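Local structure of salt-tolerant glutaminase (Micrococcus luteus, 3AGD) at residues Met1-Pro6 and Arg49-Gly54; Asp7-Leu12 and Phe39-Ala44; Arg326-Leu331 and Thr406-Leu411. The protein probably catalyses the hydrolysis of L-glutamine to L-glutamate and ammonium, as a salt-tolerant member of the glutaminase family. One frame throughout, in Å; residues are numbered along the deposited sequence.

Interaction 1. Residues Met1-Pro6 and Arg49-Gly54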
# COMPACT_ATOMS: atom_id res chain seq x y z
N MET A 1 18.28 -23.66 -15.48
CA MET A 1 17.64 -22.55 -16.25
C MET A 1 18.03 -21.21 -15.65
O MET A 1 18.54 -21.14 -14.52
CB MET A 1 16.12 -22.68 -16.20
CG MET A 1 15.55 -22.54 -14.80
SD MET A 1 13.75 -22.49 -14.79
CE MET A 1 13.45 -20.73 -14.93
N ARG A 2 17.79 -20.14 -16.40
CA ARG A 2 18.10 -18.80 -15.94
C ARG A 2 16.80 -18.08 -15.57
O ARG A 2 15.79 -18.19 -16.27
CB ARG A 2 18.83 -18.01 -17.02
CG ARG A 2 20.15 -18.61 -17.45
CD ARG A 2 21.07 -17.53 -17.97
NE ARG A 2 20.42 -16.68 -18.96
CZ ARG A 2 20.92 -15.54 -19.41
NH1 ARG A 2 22.09 -15.10 -18.96
NH2 ARG A 2 20.26 -14.83 -20.32
N HIS A 3 16.85 -17.33 -14.48
CA HIS A 3 15.68 -16.58 -14.02
C HIS A 3 15.29 -15.58 -15.09
O HIS A 3 16.14 -14.84 -15.60
CB HIS A 3 16.02 -15.86 -12.72
CG HIS A 3 14.82 -15.54 -11.88
ND1 HIS A 3 13.84 -14.66 -12.29
CD2 HIS A 3 14.44 -15.98 -10.66
CE1 HIS A 3 12.90 -14.59 -11.37
NE2 HIS A 3 13.25 -15.38 -10.36
N PRO A 4 14.01 -15.54 -15.47
CA PRO A 4 13.58 -14.59 -16.51
C PRO A 4 13.63 -13.10 -16.15
O PRO A 4 13.80 -12.26 -17.03
CB PRO A 4 12.17 -15.07 -16.86
CG PRO A 4 11.69 -15.67 -15.59
CD PRO A 4 12.90 -16.43 -15.09
N ILE A 5 13.47 -12.76 -14.87
CA ILE A 5 13.48 -11.36 -14.47
C ILE A 5 14.75 -10.60 -14.87
O ILE A 5 14.68 -9.46 -15.31
CB ILE A 5 13.20 -11.20 -12.95
CG1 ILE A 5 11.75 -11.61 -12.67
CG2 ILE A 5 13.42 -9.75 -12.51
CD1 ILE A 5 11.34 -11.49 -11.24
N PRO A 6 15.93 -11.23 -14.71
CA PRO A 6 17.17 -10.54 -15.09
C PRO A 6 17.19 -10.29 -16.60
O PRO A 6 17.75 -9.29 -17.07
CB PRO A 6 18.26 -11.52 -14.66
CG PRO A 6 17.65 -12.16 -13.46
CD PRO A 6 16.24 -12.44 -13.93
N ARG A 49 16.76 -12.36 -3.26
CA ARG A 49 17.31 -12.40 -4.60
C ARG A 49 17.64 -11.00 -5.07
O ARG A 49 17.06 -10.01 -4.62
CB ARG A 49 16.31 -13.04 -5.57
CG ARG A 49 15.91 -14.45 -5.18
CD ARG A 49 17.13 -15.33 -4.94
NE ARG A 49 16.77 -16.61 -4.34
CZ ARG A 49 16.28 -17.65 -5.02
NH1 ARG A 49 16.09 -17.56 -6.33
NH2 ARG A 49 15.95 -18.76 -4.37
N LEU A 50 18.60 -10.92 -5.99
CA LEU A 50 19.05 -9.66 -6.55
C LEU A 50 19.13 -9.81 -8.06
O LEU A 50 20.12 -10.31 -8.60
CB LEU A 50 20.41 -9.30 -5.96
CG LEU A 50 21.01 -7.93 -6.26
CD1 LEU A 50 20.07 -6.83 -5.80
CD2 LEU A 50 22.36 -7.81 -5.56
N HIS A 51 18.08 -9.39 -8.76
CA HIS A 51 18.04 -9.48 -10.21
C HIS A 51 18.51 -8.14 -10.77
O HIS A 51 17.96 -7.10 -10.43
CB HIS A 51 16.61 -9.76 -10.69
CG HIS A 51 15.94 -10.90 -9.97
ND1 HIS A 51 16.49 -12.16 -9.89
CD2 HIS A 51 14.76 -10.96 -9.30
CE1 HIS A 51 15.69 -12.95 -9.20
NE2 HIS A 51 14.63 -12.25 -8.84
N CYS A 52 19.53 -8.17 -11.63
CA CYS A 52 20.04 -6.92 -12.20
C CYS A 52 20.47 -7.04 -13.65
O CYS A 52 20.52 -8.13 -14.21
CB CYS A 52 21.22 -6.40 -11.38
SG CYS A 52 21.63 -7.35 -9.93
N ALA A 53 20.79 -5.89 -14.23
CA ALA A 53 21.23 -5.81 -15.62
C ALA A 53 21.91 -4.46 -15.85
O ALA A 53 21.68 -3.51 -15.10
CB ALA A 53 20.05 -5.97 -16.56
N GLY A 54 22.74 -4.39 -16.89
CA GLY A 54 23.43 -3.15 -17.21
C GLY A 54 24.52 -2.81 -16.21
O GLY A 54 25.10 -3.70 -15.59
O HOH W 1 20.93 -9.30 -16.77
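Pro-6, in the first turn of helix 4-16, comes nearest to His-51 of the edge strand 50-54, their CA atoms 5.1 Å apart. No backbone pairing joins the two segments directly; instead one water donates to both Pro-6 O and Cys-52 O, 2.8 Å from the latter. The CB of Ala-53 lies near the same Pro-6 carbonyl.

His-51 carries most of the remaining contact. CB of Ile-5 sits over one face of its ring, offset toward the rim, in a CH-pi contact 4.2 Å from the ring centroid, and Ile-5 CG2 touches CB and CD2 of His-51. CG of Pro-6 approaches ND1 obliquely. The arrangement begins the packing of the N-terminal helix on the five-stranded antiparallel sheet of the glutaminase domain, at its outermost strand.

His-3 is the N-cap of that helix: its ring accepts from Ile-5 N through ND1, at 3.2 Å and with the donor in the ring plane. CG of His-3 is anti to the backbone N (chi1 -157°), and CE1 of His-51 stands over the centre of the ring it carries, 3.6 Å from CD2 of His-3. The planes are inclined by 38°, an oblique pairing. At the polar ends a second subunit takes over: His-51 NE2 is hydrogen-bonded to Glu-341 of that subunit, and His-3 NE2 bonds weakly to its Asp-345.

Interaction 2. Residues Asp7-Leu12 and Phe39-Ala44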
# COMPACT_ATOMS: atom_id res chain seq x y z
N ASP A 7 16.59 -11.20 -17.36
CA ASP A 7 16.52 -11.08 -18.81
C ASP A 7 15.58 -9.93 -19.17
O ASP A 7 15.83 -9.17 -20.10
CB ASP A 7 16.01 -12.38 -19.43
CG ASP A 7 17.06 -13.48 -19.43
OD1 ASP A 7 16.72 -14.63 -19.76
OD2 ASP A 7 18.24 -13.18 -19.11
N TYR A 8 14.50 -9.80 -18.41
CA TYR A 8 13.55 -8.72 -18.61
C TYR A 8 14.28 -7.40 -18.43
O TYR A 8 14.16 -6.48 -19.25
CB TYR A 8 12.41 -8.80 -17.59
CG TYR A 8 11.65 -7.50 -17.49
CD1 TYR A 8 10.66 -7.17 -18.42
CD2 TYR A 8 11.98 -6.55 -16.52
CE1 TYR A 8 10.03 -5.93 -18.39
CE2 TYR A 8 11.35 -5.31 -16.48
CZ TYR A 8 10.38 -5.01 -17.42
OH TYR A 8 9.78 -3.77 -17.41
N LEU A 9 15.03 -7.29 -17.34
CA LEU A 9 15.79 -6.08 -17.05
C LEU A 9 16.80 -5.78 -18.14
O LEU A 9 16.93 -4.64 -18.58
CB LEU A 9 16.50 -6.21 -15.69
CG LEU A 9 15.58 -6.31 -14.46
CD1 LEU A 9 16.42 -6.44 -13.21
CD2 LEU A 9 14.67 -5.09 -14.38
N ALA A 10 17.51 -6.82 -18.58
CA ALA A 10 18.51 -6.67 -19.64
C ALA A 10 17.86 -6.09 -20.89
O ALA A 10 18.43 -5.23 -21.55
CB ALA A 10 19.15 -8.02 -19.95
N SER A 11 16.66 -6.57 -21.21
CA SER A 11 15.92 -6.09 -22.37
C SER A 11 15.47 -4.65 -22.16
O SER A 11 15.53 -3.82 -23.07
CB SER A 11 14.69 -6.96 -22.63
OG SER A 11 15.06 -8.31 -22.82
N LEU A 12 15.02 -4.35 -20.94
CA LEU A 12 14.57 -3.01 -20.61
C LEU A 12 15.73 -2.03 -20.77
O LEU A 12 15.56 -0.95 -21.33
CB LEU A 12 14.04 -2.96 -19.18
CG LEU A 12 13.35 -1.65 -18.82
CD1 LEU A 12 12.16 -1.45 -19.76
CD2 LEU A 12 12.90 -1.68 -17.37
N PHE A 39 23.98 2.96 -17.74
CA PHE A 39 22.59 2.65 -17.41
C PHE A 39 22.49 1.28 -16.73
O PHE A 39 22.73 0.25 -17.36
CB PHE A 39 21.77 2.66 -18.71
CG PHE A 39 20.27 2.55 -18.51
CD1 PHE A 39 19.69 2.75 -17.26
CD2 PHE A 39 19.44 2.27 -19.59
CE1 PHE A 39 18.31 2.67 -17.10
CE2 PHE A 39 18.06 2.19 -19.44
CZ PHE A 39 17.49 2.40 -18.18
N GLY A 40 22.14 1.29 -15.45
CA GLY A 40 22.02 0.05 -14.71
C GLY A 40 20.75 -0.02 -13.90
O GLY A 40 20.15 1.00 -13.56
N ILE A 41 20.33 -1.24 -13.57
CA ILE A 41 19.12 -1.45 -12.80
C ILE A 41 19.23 -2.72 -11.96
O ILE A 41 19.88 -3.68 -12.36
CB ILE A 41 17.90 -1.57 -13.74
CG1 ILE A 41 16.61 -1.62 -12.93
CG2 ILE A 41 18.04 -2.81 -14.60
CD1 ILE A 41 15.38 -1.37 -13.77
N ALA A 42 18.59 -2.73 -10.80
CA ALA A 42 18.63 -3.89 -9.92
C ALA A 42 17.38 -3.97 -9.05
O ALA A 42 16.85 -2.94 -8.62
CB ALA A 42 19.87 -3.83 -9.03
N LEU A 43 16.92 -5.19 -8.82
CA LEU A 43 15.75 -5.42 -7.99
C LEU A 43 16.15 -6.36 -6.87
O LEU A 43 16.75 -7.40 -7.12
CB LEU A 43 14.62 -6.06 -8.80
CG LEU A 43 14.09 -5.35 -10.04
CD1 LEU A 43 12.92 -6.15 -10.60
CD2 LEU A 43 13.64 -3.94 -9.70
N ALA A 44 15.83 -5.99 -5.63
CA ALA A 44 16.13 -6.82 -4.47
C ALA A 44 14.79 -7.24 -3.90
O ALA A 44 13.98 -6.40 -3.53
CB ALA A 44 16.92 -6.03 -3.44
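Leu-9 and Ile-41 meet where helix 4-16 packs on one face of the five-stranded antiparallel sheet of the glutaminase domain, a helix-on-sheet layer of the kind found in the beta-lactamase clan to which the family belongs. The axes of the short segments 7-12 and 40-44 run nearly antiparallel, at 155°, and come within 9.0 Å of each other, a spacing filled by aliphatic side chains.

The apolar contacts centre on the two branches of Leu-9, which reach different residues of the strand. CD2 meets CD1 of Ile-41 at 3.8 Å, while CD1 goes to CG of Leu-43 at 4.1 Å. Leu-9 and Ile-41 cross at about a right angle, and the beta-branch of Ile-41 gives them a second point of touch: its CG2 lies 3.9 Å from Leu-9 CB. With CG1 anti to the backbone N (chi1 -173°), Ile-41 has CG2 between the backbone N and the carbonyl carbon. Leu-12 adds a looser contact, CD2 near the same Ile-41 CD1. Val-13 of the helix also packs on Ile-41, and Leu-298 of helix 289-301 packs on Leu-43, so the layer extends beyond the two segments. On the other face of the sheet, Ala-42 and Ala-44 pack against helix 201-212.

Backbone bonds within the helix, Ser-11 N to Asp-7 O and Leu-12 N to Tyr-8 O, satisfy polar groups without involving the strand.

The aromatic contribution is slight: Phe-39 turns CE2 obliquely to the carbonyl of Leu-12, 4.4 Å from its O atom.

Interaction 3. Residues Arg326-Leu331 and Thr406-Leu411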
# COMPACT_ATOMS: atom_id res chain seq x y z
N ARG A 326 -11.66 -34.93 15.86
CA ARG A 326 -10.64 -33.89 15.85
C ARG A 326 -10.40 -33.23 14.50
O ARG A 326 -10.52 -33.85 13.45
CB ARG A 326 -9.32 -34.39 16.43
CG ARG A 326 -8.50 -35.32 15.57
CD ARG A 326 -7.11 -35.45 16.21
NE ARG A 326 -7.21 -35.66 17.65
CZ ARG A 326 -6.21 -35.50 18.51
NH1 ARG A 326 -6.41 -35.72 19.81
NH2 ARG A 326 -5.02 -35.10 18.08
N VAL A 327 -10.07 -31.95 14.58
CA VAL A 327 -9.81 -31.13 13.42
C VAL A 327 -8.35 -30.69 13.39
O VAL A 327 -7.78 -30.36 14.43
CB VAL A 327 -10.74 -29.89 13.45
CG1 VAL A 327 -10.33 -28.89 12.39
CG2 VAL A 327 -12.19 -30.34 13.25
N PHE A 328 -7.74 -30.72 12.21
CA PHE A 328 -6.35 -30.30 12.07
C PHE A 328 -6.38 -29.01 11.27
O PHE A 328 -6.79 -28.98 10.11
CB PHE A 328 -5.53 -31.35 11.33
CG PHE A 328 -5.62 -32.72 11.93
CD1 PHE A 328 -6.82 -33.43 11.88
CD2 PHE A 328 -4.55 -33.27 12.62
CE1 PHE A 328 -6.95 -34.66 12.50
CE2 PHE A 328 -4.66 -34.51 13.24
CZ PHE A 328 -5.86 -35.21 13.18
N LEU A 329 -5.97 -27.93 11.92
CA LEU A 329 -5.96 -26.62 11.29
C LEU A 329 -4.51 -26.16 11.15
O LEU A 329 -3.87 -25.81 12.14
CB LEU A 329 -6.75 -25.65 12.17
CG LEU A 329 -7.30 -24.34 11.61
CD1 LEU A 329 -7.78 -23.49 12.77
CD2 LEU A 329 -6.26 -23.59 10.82
N HIS A 330 -3.99 -26.18 9.93
CA HIS A 330 -2.61 -25.76 9.68
C HIS A 330 -2.53 -24.35 9.07
O HIS A 330 -3.16 -24.07 8.05
CB HIS A 330 -1.92 -26.77 8.77
CG HIS A 330 -1.54 -28.04 9.47
ND1 HIS A 330 -2.44 -28.78 10.20
CD2 HIS A 330 -0.36 -28.70 9.54
CE1 HIS A 330 -1.83 -29.85 10.70
NE2 HIS A 330 -0.57 -29.82 10.31
N LEU A 331 -1.75 -23.49 9.71
CA LEU A 331 -1.56 -22.11 9.27
C LEU A 331 -0.23 -21.95 8.54
O LEU A 331 0.62 -22.84 8.59
CB LEU A 331 -1.61 -21.17 10.48
CG LEU A 331 -2.84 -21.32 11.39
CD1 LEU A 331 -2.82 -20.25 12.48
CD2 LEU A 331 -4.11 -21.19 10.56
N THR A 406 -11.27 -32.02 19.57
CA THR A 406 -9.90 -31.54 19.55
C THR A 406 -9.54 -30.82 18.26
O THR A 406 -9.91 -31.25 17.16
CB THR A 406 -8.89 -32.69 19.77
OG1 THR A 406 -9.11 -33.28 21.06
CG2 THR A 406 -7.46 -32.18 19.70
N VAL A 407 -8.83 -29.71 18.40
CA VAL A 407 -8.37 -28.94 17.26
C VAL A 407 -6.86 -28.84 17.40
O VAL A 407 -6.35 -28.32 18.39
CB VAL A 407 -8.98 -27.51 17.24
CG1 VAL A 407 -8.26 -26.65 16.20
CG2 VAL A 407 -10.46 -27.58 16.89
N VAL A 408 -6.15 -29.38 16.41
CA VAL A 408 -4.70 -29.31 16.41
C VAL A 408 -4.35 -28.05 15.62
O VAL A 408 -4.66 -27.94 14.44
CB VAL A 408 -4.08 -30.54 15.70
CG1 VAL A 408 -2.56 -30.43 15.68
CG2 VAL A 408 -4.50 -31.81 16.40
N LEU A 409 -3.73 -27.08 16.29
CA LEU A 409 -3.34 -25.83 15.64
C LEU A 409 -1.85 -25.89 15.31
O LEU A 409 -1.01 -25.64 16.18
CB LEU A 409 -3.61 -24.64 16.58
CG LEU A 409 -4.15 -23.34 15.96
CD1 LEU A 409 -3.98 -22.20 16.95
CD2 LEU A 409 -3.42 -23.02 14.67
N ASN A 410 -1.53 -26.20 14.06
CA ASN A 410 -0.13 -26.31 13.64
C ASN A 410 0.42 -25.04 12.98
O ASN A 410 -0.10 -24.58 11.95
CB ASN A 410 0.02 -27.49 12.68
CG ASN A 410 1.46 -27.74 12.29
OD1 ASN A 410 2.09 -26.92 11.63
ND2 ASN A 410 2.00 -28.88 12.73
N LEU A 411 1.48 -24.49 13.56
CA LEU A 411 2.11 -23.27 13.08
C LEU A 411 3.48 -23.48 12.41
O LEU A 411 4.20 -22.52 12.14
CB LEU A 411 2.28 -22.29 14.25
CG LEU A 411 1.10 -22.12 15.21
CD1 LEU A 411 1.49 -21.19 16.33
CD2 LEU A 411 -0.11 -21.59 14.47
O HOH W 2 -9.81 -35.92 20.46
O HOH W 3 1.71 -25.33 9.32
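Arg-326 to His-330 pair residue for residue with Thr-406 to Asn-410 as parallel strands, their axes 16° apart, through a ladder of five backbone hydrogen bonds that runs from Val-327 N to Thr-406 O at 2.7 Å as far as Leu-331 N to Asn-410 O. The longest of the five, at 3.1 Å, joins Asn-410 N to Leu-329 O.

On the face bearing Arg-326, Phe-328 and His-330, the arginine lies alongside Thr-406. The guanidinium rests with its centre over Thr-406 CG2, which is 3.7 Å from NH1 of Arg-326, and NH2 reaches on to CG2 of Val-408. CG2 of Val-408 also meets CD2 of Phe-328, the valine and phenylalanine side chains pointing the same way. A water holds Thr-406 OG1 at 2.8 Å and accepts weakly from NH1 of Arg-326.

These are inner strands of the mixed sheet in the STAS-like part of the chain. Helix 337-349 covers the opposite face, its Leu-347 packing on Leu-329, and its Val-343 touches Leu-331.

Farther along, the His-330 ring and the Asn-410 amide are stacked, their planes 5° apart, with Asn-410 CB over the ring centre, 3.4 Å from the centroid. CG of Asn-410 is anti to the backbone N (chi1 -175°); beyond it, ND2 is hydrogen-bonded to Glu-442 and OD1 accepts from Ala-412 N, which together would fix the amide's rotation. Phe-319 also stacks on His-330. At the end of the pair, Leu-331 CD1 touches CD2 of both Leu-409 and Leu-411, each at 3.6 Å.

How the interactions relate
Interactions 1 and 2 are successive turns of one packing: both use helix 4-16, their strands, 50-54 and 40-44, are neighbours in the same sheet, and the centres of the two contacts lie about 7 Å apart. Arg-2 and Asp-7 link them further by a salt bridge, though Arg-2 is poorly ordered. The chemistry differs with the place. Interaction 1, at the edge strand and partly buried, mixes imidazole rings, a bridging water and bonds to a second subunit, whereas interaction 2, one strand further in, is buried and almost wholly aliphatic. Interaction 3 belongs to another domain, its centre about 39 Å from that of interaction 1, and is likewise buried, but it joins strand to strand through backbone hydrogen bonds.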